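Long-range contacts in AGR_C_1268p (Agrobacterium tumefaciens str. C58, PDB 2GHS), which probably acts as a metal-dependent gluconolactonase of the SMP-30/regucalcin family, binding one divalent cation per subunit: residues G231-V236 and A246-G251; Q272-A277 and T289-H294. One frame throughout, in Å; residues are numbered along the deposited sequence.

Contacts 1 and 2 are two successive hairpins of the chain, probably the inner ends of neighbouring propeller blades. Their centres lie about 8 Å apart. They are joined where G234 N of contact 1 comes 2.8 Å from T274 O of contact 2, a probable hydrogen bond, and where that same oxygen lies 3.3 Å from D233 CB. D233, predicted as proton donor/acceptor and metal ligand, has its side chain about 4 Å from those of E52 and N182, the other predicted ligands. From contact 2, T274 comes about 4 Å from D233, and C275 about 4 Å from E52, side chain to side chain.

Contact 1: G231-V236 and A246-G251; sequences GMDGSV and ARWGEG
D233 brings its carboxylate up beside W248, with OD2 3.5 Å from the ring carbon CE3. The approach is oblique, the carboxylate and indole planes being 36° apart. OD1 lies 3.7 Å from W248 CB. On the other face of the sheet M232, a selenomethionine, crosses R247, and its CG reaches within 3.3 Å of R247 NH1. The bend at chi2 (97°) turns CD of R247 out of the line of its chain, and the guanidinium beyond is gripped by K229 O at NE and I228 O at NH2.

Behind these side chains lies the hairpin of strands 231-237 and 243-248, part of one blade of the beta propeller expected for the SMP-30 family. G231 and W248 form an antiparallel hydrogen-bonded pair: G231 N gives to W248 O at 3.0 Å, and W248 N returns a bond to G231 O at 2.8 Å. The same oxygen of G231 also receives a CA-H contact from R247. Beyond the M232-R247 pair the ladder changes step. D233 N bonds A246 O at 2.8 Å, but A246 N turns to G234 O, at 2.9 Å, so that two residues stand opposite one in a beta bulge. The bulge includes D233, the predicted metal ligand and proton donor/acceptor, whose side chain is close to those of E52 and N182.

Farther out, T274 of the next blade touches both D233 and the W248 side chain. The chain then reverses through a type II turn from R247 to E250, with W248 and G249 at its corners, G249 at positive phi. The E250 carboxylate makes salt bridges with K229 through OE2 and R265 through OE1.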
loop_
_atom_site.group_PDB
_atom_site.type_symbol
_atom_site.label_atom_id
_atom_site.label_comp_id
_atom_site.label_asym_id
_atom_site.label_seq_id
_atom_site.Cartn_x
_atom_site.Cartn_y
_atom_site.Cartn_z
ATOM N N GLY A 231 7.268 -12.686 -1.594
ATOM C CA GLY A 231 7.760 -11.315 -1.728
ATOM C C GLY A 231 7.139 -10.378 -0.723
ATOM O O GLY A 231 5.934 -10.432 -0.526
HETATM N N MSE A 232 7.955 -9.543 -0.091
HETATM C CA MSE A 232 7.430 -8.548 0.851
HETATM C C MSE A 232 6.764 -7.454 0.036
HETATM O O MSE A 232 7.421 -6.743 -0.738
HETATM C CB MSE A 232 8.517 -7.980 1.742
HETATM C CG MSE A 232 9.166 -9.029 2.594
HETATM SE SE MSE A 232 10.479 -8.204 3.808
HETATM C CE MSE A 232 9.336 -7.963 5.358
ATOM N N ASP A 233 5.440 -7.335 0.201
ATOM C CA ASP A 233 4.671 -6.364 -0.567
ATOM C C ASP A 233 4.296 -5.178 0.351
ATOM O O ASP A 233 5.164 -4.675 1.054
ATOM C CB ASP A 233 3.442 -7.061 -1.208
ATOM C CG ASP A 233 3.691 -7.495 -2.629
ATOM O OD1 ASP A 233 4.846 -7.883 -2.967
ATOM O OD2 ASP A 233 2.725 -7.453 -3.410
ATOM N N GLY A 234 3.030 -4.720 0.359
ATOM C CA GLY A 234 2.659 -3.551 1.147
ATOM C C GLY A 234 2.672 -3.826 2.627
ATOM O O GLY A 234 2.531 -4.986 3.065
ATOM N N SER A 235 2.918 -2.757 3.387
ATOM C CA SER A 235 2.929 -2.810 4.845
ATOM C C SER A 235 2.287 -1.631 5.529
ATOM O O SER A 235 2.305 -0.512 5.006
ATOM C CB SER A 235 4.354 -2.859 5.374
ATOM O OG SER A 235 5.042 -4.029 4.952
ATOM N N VAL A 236 1.766 -1.914 6.717
ATOM C CA VAL A 236 1.352 -0.874 7.683
ATOM C C VAL A 236 2.135 -1.076 8.970
ATOM O O VAL A 236 2.722 -2.107 9.207
ATOM C CB VAL A 236 -0.153 -0.819 7.933
ATOM C CG1 VAL A 236 -0.902 -0.388 6.673
ATOM C CG2 VAL A 236 -0.670 -2.148 8.485
ATOM N N ALA A 246 2.105 -7.685 3.906
ATOM C CA ALA A 246 1.494 -8.643 2.987
ATOM C C ALA A 246 2.610 -9.388 2.250
ATOM O O ALA A 246 3.513 -8.766 1.699
ATOM C CB ALA A 246 0.594 -7.935 1.996
ATOM N N ARG A 247 2.550 -10.713 2.238
ATOM C CA ARG A 247 3.594 -11.532 1.639
ATOM C C ARG A 247 3.027 -12.161 0.371
ATOM O O ARG A 247 2.206 -13.079 0.428
ATOM C CB ARG A 247 4.072 -12.620 2.619
ATOM C CG ARG A 247 5.253 -13.465 2.145
ATOM C CD ARG A 247 6.505 -12.934 2.698
ATOM N NE ARG A 247 7.763 -13.530 2.271
ATOM C CZ ARG A 247 8.927 -13.060 2.697
ATOM N NH1 ARG A 247 8.924 -12.118 3.634
ATOM N NH2 ARG A 247 10.065 -13.566 2.273
ATOM N N TRP A 248 3.438 -11.634 -0.782
ATOM C CA TRP A 248 2.942 -12.138 -2.047
ATOM C C TRP A 248 3.382 -13.575 -2.284
ATOM O O TRP A 248 4.566 -13.885 -2.190
ATOM C CB TRP A 248 3.458 -11.269 -3.173
ATOM C CG TRP A 248 3.150 -11.717 -4.570
ATOM C CD1 TRP A 248 3.714 -12.761 -5.246
ATOM C CD2 TRP A 248 2.257 -11.078 -5.491
ATOM N NE1 TRP A 248 3.194 -12.827 -6.539
ATOM C CE2 TRP A 248 2.305 -11.804 -6.707
ATOM C CE3 TRP A 248 1.435 -9.963 -5.414
ATOM C CZ2 TRP A 248 1.563 -11.429 -7.835
ATOM C CZ3 TRP A 248 0.694 -9.582 -6.553
ATOM C CH2 TRP A 248 0.750 -10.326 -7.734
ATOM N N GLY A 249 2.397 -14.417 -2.572
ATOM C CA GLY A 249 2.594 -15.801 -2.882
ATOM C C GLY A 249 2.355 -16.728 -1.731
ATOM O O GLY A 249 2.323 -17.945 -1.924
ATOM N N GLU A 250 2.201 -16.181 -0.526
ATOM C CA GLU A 250 2.088 -16.969 0.673
ATOM C C GLU A 250 0.719 -16.836 1.360
ATOM O O GLU A 250 0.503 -17.483 2.400
ATOM C CB GLU A 250 3.195 -16.542 1.662
ATOM C CG GLU A 250 4.546 -17.032 1.189
ATOM C CD GLU A 250 4.687 -18.527 1.407
ATOM O OE1 GLU A 250 4.918 -18.942 2.557
ATOM O OE2 GLU A 250 4.541 -19.287 0.449
ATOM N N GLY A 251 -0.190 -16.026 0.800
ATOM C CA GLY A 251 -1.542 -15.846 1.377
ATOM C C GLY A 251 -1.450 -15.513 2.860
ATOM O O GLY A 251 -1.983 -16.236 3.739
#

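Contact 2: Q272-A277 and T289-H294; sequences QTTCPA and TSAREH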
loop_
_atom_site.group_PDB
_atom_site.type_symbol
_atom_site.label_atom_id
_atom_site.label_comp_id
_atom_site.label_asym_id
_atom_site.label_seq_id
_atom_site.Cartn_x
_atom_site.Cartn_y
_atom_site.Cartn_z
ATOM N N GLN A 272 -1.850 -14.310 -3.526
ATOM C CA GLN A 272 -1.058 -13.177 -4.004
ATOM C C GLN A 272 -1.447 -11.926 -3.218
ATOM O O GLN A 272 -2.074 -10.994 -3.735
ATOM C CB GLN A 272 -1.198 -13.002 -5.501
ATOM C CG GLN A 272 -0.756 -14.222 -6.236
ATOM C CD GLN A 272 -0.527 -14.051 -7.684
ATOM O OE1 GLN A 272 0.416 -14.640 -8.206
ATOM N NE2 GLN A 272 -1.382 -13.303 -8.366
ATOM N N THR A 273 -1.028 -11.952 -1.948
ATOM C CA THR A 273 -1.433 -10.959 -0.965
ATOM C C THR A 273 -0.661 -9.674 -1.279
ATOM O O THR A 273 0.579 -9.708 -1.439
ATOM C CB THR A 273 -1.053 -11.399 0.440
ATOM O OG1 THR A 273 -1.094 -12.801 0.537
ATOM C CG2 THR A 273 -1.983 -10.785 1.480
ATOM N N THR A 274 -1.353 -8.535 -1.360
ATOM C CA THR A 274 -0.656 -7.314 -1.781
ATOM C C THR A 274 -0.484 -6.210 -0.734
ATOM O O THR A 274 0.562 -5.617 -0.685
ATOM C CB THR A 274 -1.313 -6.689 -3.007
ATOM O OG1 THR A 274 -2.696 -6.533 -2.772
ATOM C CG2 THR A 274 -1.098 -7.566 -4.226
ATOM N N CYS A 275 -1.473 -5.952 0.099
ATOM C CA CYS A 275 -1.390 -4.806 1.002
ATOM C C CYS A 275 -2.435 -4.834 2.109
ATOM O O CYS A 275 -3.583 -5.153 1.841
ATOM C CB CYS A 275 -1.513 -3.478 0.234
ATOM S SG CYS A 275 -0.900 -2.032 1.158
ATOM N N PRO A 276 -2.020 -4.495 3.343
ATOM C CA PRO A 276 -3.004 -4.254 4.410
ATOM C C PRO A 276 -3.435 -2.787 4.569
ATOM O O PRO A 276 -2.752 -1.857 4.122
ATOM C CB PRO A 276 -2.262 -4.738 5.643
ATOM C CG PRO A 276 -0.831 -4.562 5.331
ATOM C CD PRO A 276 -0.652 -4.372 3.864
ATOM N N ALA A 277 -4.524 -2.569 5.283
ATOM C CA ALA A 277 -4.963 -1.213 5.649
ATOM C C ALA A 277 -5.759 -1.275 6.956
ATOM O O ALA A 277 -6.524 -2.194 7.142
ATOM C CB ALA A 277 -5.801 -0.595 4.546
ATOM N N THR A 289 -5.857 -6.619 0.624
ATOM C CA THR A 289 -6.056 -6.814 -0.798
ATOM C C THR A 289 -5.219 -7.964 -1.321
ATOM O O THR A 289 -4.195 -8.375 -0.736
ATOM C CB THR A 289 -5.727 -5.550 -1.615
ATOM O OG1 THR A 289 -4.456 -5.025 -1.228
ATOM C CG2 THR A 289 -6.767 -4.475 -1.348
ATOM N N SER A 290 -5.640 -8.439 -2.478
ATOM C CA SER A 290 -4.924 -9.503 -3.174
ATOM C C SER A 290 -5.054 -9.365 -4.707
ATOM O O SER A 290 -5.687 -8.445 -5.221
ATOM C CB SER A 290 -5.387 -10.894 -2.712
ATOM O OG SER A 290 -6.715 -11.183 -3.125
ATOM N N ALA A 291 -4.382 -10.253 -5.412
ATOM C CA ALA A 291 -4.270 -10.154 -6.877
ATOM C C ALA A 291 -4.507 -11.495 -7.570
ATOM O O ALA A 291 -4.260 -12.564 -7.005
ATOM C CB ALA A 291 -2.862 -9.620 -7.276
ATOM N N ARG A 292 -4.977 -11.415 -8.827
ATOM C CA ARG A 292 -5.032 -12.547 -9.754
ATOM C C ARG A 292 -3.933 -12.493 -10.823
ATOM O O ARG A 292 -3.808 -13.405 -11.639
ATOM C CB ARG A 292 -6.381 -12.573 -10.479
ATOM C CG ARG A 292 -7.463 -13.127 -9.648
ATOM C CD ARG A 292 -8.763 -13.384 -10.417
ATOM N NE ARG A 292 -9.634 -14.090 -9.482
ATOM C CZ ARG A 292 -10.800 -14.648 -9.762
ATOM N NH1 ARG A 292 -11.306 -14.603 -10.987
ATOM N NH2 ARG A 292 -11.459 -15.256 -8.785
ATOM N N GLU A 293 -3.170 -11.402 -10.850
ATOM C CA GLU A 293 -2.186 -11.163 -11.922
ATOM C C GLU A 293 -1.268 -12.374 -12.106
ATOM O O GLU A 293 -0.741 -12.917 -11.136
ATOM C CB GLU A 293 -1.354 -9.907 -11.617
ATOM C CG GLU A 293 -0.351 -9.454 -12.704
ATOM C CD GLU A 293 0.709 -8.490 -12.153
ATOM O OE1 GLU A 293 0.930 -8.467 -10.925
ATOM O OE2 GLU A 293 1.346 -7.762 -12.946
ATOM N N HIS A 294 -1.116 -12.785 -13.362
ATOM C CA HIS A 294 -0.231 -13.869 -13.784
ATOM C C HIS A 294 -0.779 -15.272 -13.540
ATOM O O HIS A 294 -0.287 -16.214 -14.135
ATOM C CB HIS A 294 1.149 -13.759 -13.128
ATOM C CG HIS A 294 1.861 -12.472 -13.410
ATOM N ND1 HIS A 294 2.467 -11.726 -12.418
ATOM C CD2 HIS A 294 2.065 -11.799 -14.570
ATOM C CE1 HIS A 294 3.021 -10.652 -12.960
ATOM N NE2 HIS A 294 2.787 -10.670 -14.263
HETATM O O HOH W 1 -4.552 -13.994 -4.803
#
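T273 and S290 face each other as an antiparallel non-hydrogen-bonded pair, their CA atoms 4.4 Å apart, in the hairpin of strands 273-279 and 285-290. This hairpin belongs to a propeller blade, with 273-279 at one edge of its four-stranded sheet. T289 meets two residues. T274 N bonds T289 O at 2.9 Å, coming from above the plane of that carbonyl. T289 N bonds C275 O at 3.0 Å, and here the donor lies in the plane of the C275 carbonyl. T274 and C275 thus form a beta bulge opposite T289.

Beside the bulge two threonine hydroxyls meet. T274 and T289 cross at about a right angle, and T274 OG1 lies 2.8 Å from T289 OG1, both oxygens sitting between their own backbone N and carbonyl carbon. T289 OG1 is also 3.2 Å from C275 O, leaving its single proton two possible acceptors. T274 OG1 has a further partner in G51 O, which ties it to the strand bearing E52, a predicted metal ligand.

Q272 works at the other end of the contact. Its chain runs out extended beyond CG, and NE2 bonds E293 O at 2.9 Å, almost straight (169°) and in the plane of the amide. NE2 also makes a weak bond to A291 O. That carbonyl oxygen takes a second donor in a water 2.6 Å from A291 O, which in turn accepts from Q272 N.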